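Aminopeptidase (Aneurinibacillus sp. AM-1, PDB 5IB9) probably acts as a zinc-dependent exopeptidase of the M28 family, removing residues from the amino ends of peptides. Local coordinates at residues A40-E45 against V55-F60. Numbering follows the deposited sequence.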
loop_
_atom_site.group_PDB
_atom_site.type_symbol
_atom_site.label_atom_id
_atom_site.label_comp_id
_atom_site.label_asym_id
_atom_site.label_seq_id
_atom_site.Cartn_x
_atom_site.Cartn_y
_atom_site.Cartn_z
ATOM N N ALA A 40 -11.532 -19.251 -7.381
ATOM C CA ALA A 40 -10.420 -19.374 -8.334
ATOM C C ALA A 40 -9.051 -19.514 -7.588
ATOM O O ALA A 40 -8.178 -20.290 -7.964
ATOM C CB ALA A 40 -10.381 -18.158 -9.308
ATOM N N VAL A 41 -8.919 -18.615 -6.590
ATOM C CA VAL A 41 -7.696 -18.667 -5.738
ATOM C C VAL A 41 -7.507 -20.074 -5.169
ATOM O O VAL A 41 -6.403 -20.638 -5.247
ATOM C CB VAL A 41 -7.804 -17.596 -4.636
ATOM C CG1 VAL A 41 -6.841 -17.931 -3.496
ATOM C CG2 VAL A 41 -7.616 -16.259 -5.253
ATOM N N ARG A 42 -8.605 -20.676 -4.620
ATOM C CA ARG A 42 -8.462 -21.992 -4.087
ATOM C C ARG A 42 -8.109 -22.996 -5.131
ATOM O O ARG A 42 -7.339 -23.965 -4.909
ATOM C CB ARG A 42 -9.774 -22.382 -3.399
ATOM C CG ARG A 42 -9.974 -21.654 -2.083
ATOM C CD ARG A 42 -9.409 -22.561 -1.016
ATOM N NE ARG A 42 -8.094 -22.037 -0.739
ATOM C CZ ARG A 42 -7.879 -20.980 0.031
ATOM N NH1 ARG A 42 -8.927 -20.358 0.542
ATOM N NH2 ARG A 42 -6.607 -20.578 0.285
ATOM N N TYR A 43 -8.735 -22.903 -6.318
ATOM C CA TYR A 43 -8.494 -23.830 -7.394
ATOM C C TYR A 43 -7.049 -23.772 -7.837
ATOM O O TYR A 43 -6.373 -24.822 -8.063
ATOM C CB TYR A 43 -9.472 -23.515 -8.531
ATOM C CG TYR A 43 -9.260 -24.415 -9.746
ATOM C CD1 TYR A 43 -9.871 -25.671 -9.868
ATOM C CD2 TYR A 43 -8.398 -23.992 -10.817
ATOM C CE1 TYR A 43 -9.674 -26.501 -11.026
ATOM C CE2 TYR A 43 -8.172 -24.790 -11.943
ATOM C CZ TYR A 43 -8.895 -26.004 -12.068
ATOM O OH TYR A 43 -8.714 -26.771 -13.202
ATOM N N ILE A 44 -6.598 -22.505 -8.089
ATOM C CA ILE A 44 -5.192 -22.234 -8.509
ATOM C C ILE A 44 -4.197 -22.807 -7.497
ATOM O O ILE A 44 -3.280 -23.570 -7.897
ATOM C CB ILE A 44 -5.006 -20.768 -8.837
ATOM C CG1 ILE A 44 -5.881 -20.501 -10.087
ATOM C CG2 ILE A 44 -3.494 -20.485 -9.158
ATOM C CD1 ILE A 44 -6.144 -19.000 -10.277
ATOM N N GLU A 45 -4.470 -22.519 -6.236
ATOM C CA GLU A 45 -3.576 -23.059 -5.188
ATOM C C GLU A 45 -3.532 -24.584 -5.255
ATOM O O GLU A 45 -2.405 -25.186 -5.206
ATOM C CB GLU A 45 -4.211 -22.564 -3.846
ATOM C CG GLU A 45 -3.524 -23.371 -2.703
ATOM C CD GLU A 45 -4.167 -23.035 -1.351
ATOM O OE1 GLU A 45 -5.133 -22.312 -1.269
ATOM O OE2 GLU A 45 -3.614 -23.633 -0.424
ATOM N N VAL A 55 2.856 -23.438 -1.748
ATOM C CA VAL A 55 2.095 -22.270 -2.325
ATOM C C VAL A 55 1.862 -21.291 -1.194
ATOM O O VAL A 55 1.636 -21.703 -0.039
ATOM C CB VAL A 55 0.765 -22.820 -2.870
ATOM C CG1 VAL A 55 -0.097 -21.653 -3.375
ATOM C CG2 VAL A 55 1.051 -23.729 -4.038
ATOM N N GLU A 56 1.993 -20.010 -1.462
ATOM C CA GLU A 56 1.563 -18.998 -0.509
ATOM C C GLU A 56 0.414 -18.195 -1.121
ATOM O O GLU A 56 0.340 -18.004 -2.343
ATOM C CB GLU A 56 2.704 -17.995 -0.329
ATOM C CG GLU A 56 3.872 -18.811 0.407
ATOM C CD GLU A 56 3.607 -19.198 1.938
ATOM O OE1 GLU A 56 4.409 -20.003 2.479
ATOM O OE2 GLU A 56 2.586 -18.806 2.606
ATOM N N VAL A 57 -0.466 -17.697 -0.252
ATOM C CA VAL A 57 -1.649 -16.898 -0.714
ATOM C C VAL A 57 -1.475 -15.567 -0.016
ATOM O O VAL A 57 -1.559 -15.464 1.210
ATOM C CB VAL A 57 -2.911 -17.586 -0.407
ATOM C CG1 VAL A 57 -4.097 -16.691 -0.824
ATOM C CG2 VAL A 57 -3.069 -18.873 -1.256
ATOM N N GLN A 58 -1.234 -14.516 -0.771
ATOM C CA GLN A 58 -1.057 -13.161 -0.185
ATOM C C GLN A 58 -2.386 -12.393 -0.226
ATOM O O GLN A 58 -2.859 -12.113 -1.300
ATOM C CB GLN A 58 0.049 -12.419 -0.932
ATOM C CG GLN A 58 0.279 -10.957 -0.343
ATOM C CD GLN A 58 1.071 -10.106 -1.245
ATOM O OE1 GLN A 58 1.254 -10.356 -2.467
ATOM N NE2 GLN A 58 1.636 -9.063 -0.711
ATOM N N PRO A 59 -2.966 -12.026 0.940
ATOM C CA PRO A 59 -4.260 -11.288 0.943
ATOM C C PRO A 59 -3.962 -9.856 0.795
ATOM O O PRO A 59 -2.862 -9.379 1.218
ATOM C CB PRO A 59 -4.850 -11.595 2.343
ATOM C CG PRO A 59 -3.567 -11.687 3.251
ATOM C CD PRO A 59 -2.455 -12.286 2.328
ATOM N N PHE A 60 -4.950 -9.065 0.328
ATOM C CA PHE A 60 -4.787 -7.618 0.385
ATOM C C PHE A 60 -6.180 -6.994 0.346
ATOM O O PHE A 60 -7.069 -7.533 -0.225
ATOM C CB PHE A 60 -3.881 -7.007 -0.736
ATOM C CG PHE A 60 -4.323 -7.331 -2.108
ATOM C CD1 PHE A 60 -5.279 -6.555 -2.837
ATOM C CD2 PHE A 60 -3.906 -8.517 -2.697
ATOM C CE1 PHE A 60 -5.691 -6.993 -4.119
ATOM C CE2 PHE A 60 -4.327 -8.895 -3.955
ATOM C CZ PHE A 60 -5.189 -8.157 -4.716
#
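E45 CA lies 6.4 Å from V55 CA, where helix segment 40-45 and strand segment 55-60 draw nearest; their axes, 9.9 Å apart at closest approach, run nearly antiparallel, at 160°. The pair illustrates how a helix packs on a strand: V41 and E45, one turn apart, meet V55 and V57, alternate residues of the strand. V41 meets V57 methyl to methyl, V41 CG1 to V57 CG1 at 4.0 Å, each of these methyls set anti to its own backbone N. On E45 the aliphatic stem does the packing: E45 CG rests 3.9 Å from V55 CG1. With chi1 at 167° and an extended chain beyond, its carboxylate is carried across V57, where E45 OE1 lies 4.0 Å from V57 CG2. R42 grips E45 OE1 side-on through NE and NH2, with R42 NH2 2.8 Å from E45 OE1 and addressing its syn lone pair; E45 OE2 forms a salt bridge with K49. With an alanine here in place of E45, R42 and K49 would probably lose the acid they share, and V55 CG1 the CG it packs on. The R42-E45 pair thus lies on the more solvent-accessible side, while V41 and V57 are buried. E56 and Q58 hydrogen-bond to S287 and A284 of the second subunit. V57 also packs on H204, a zinc-binding residue, and a bound zinc ion lies about 6 Å from the V57 side chain. This is helix-on-sheet packing in the M28 peptidase's alpha/beta fold: helix 35-50 packs on strand 55-66, which pairs antiparallel with 187-210 beside the dimer interface.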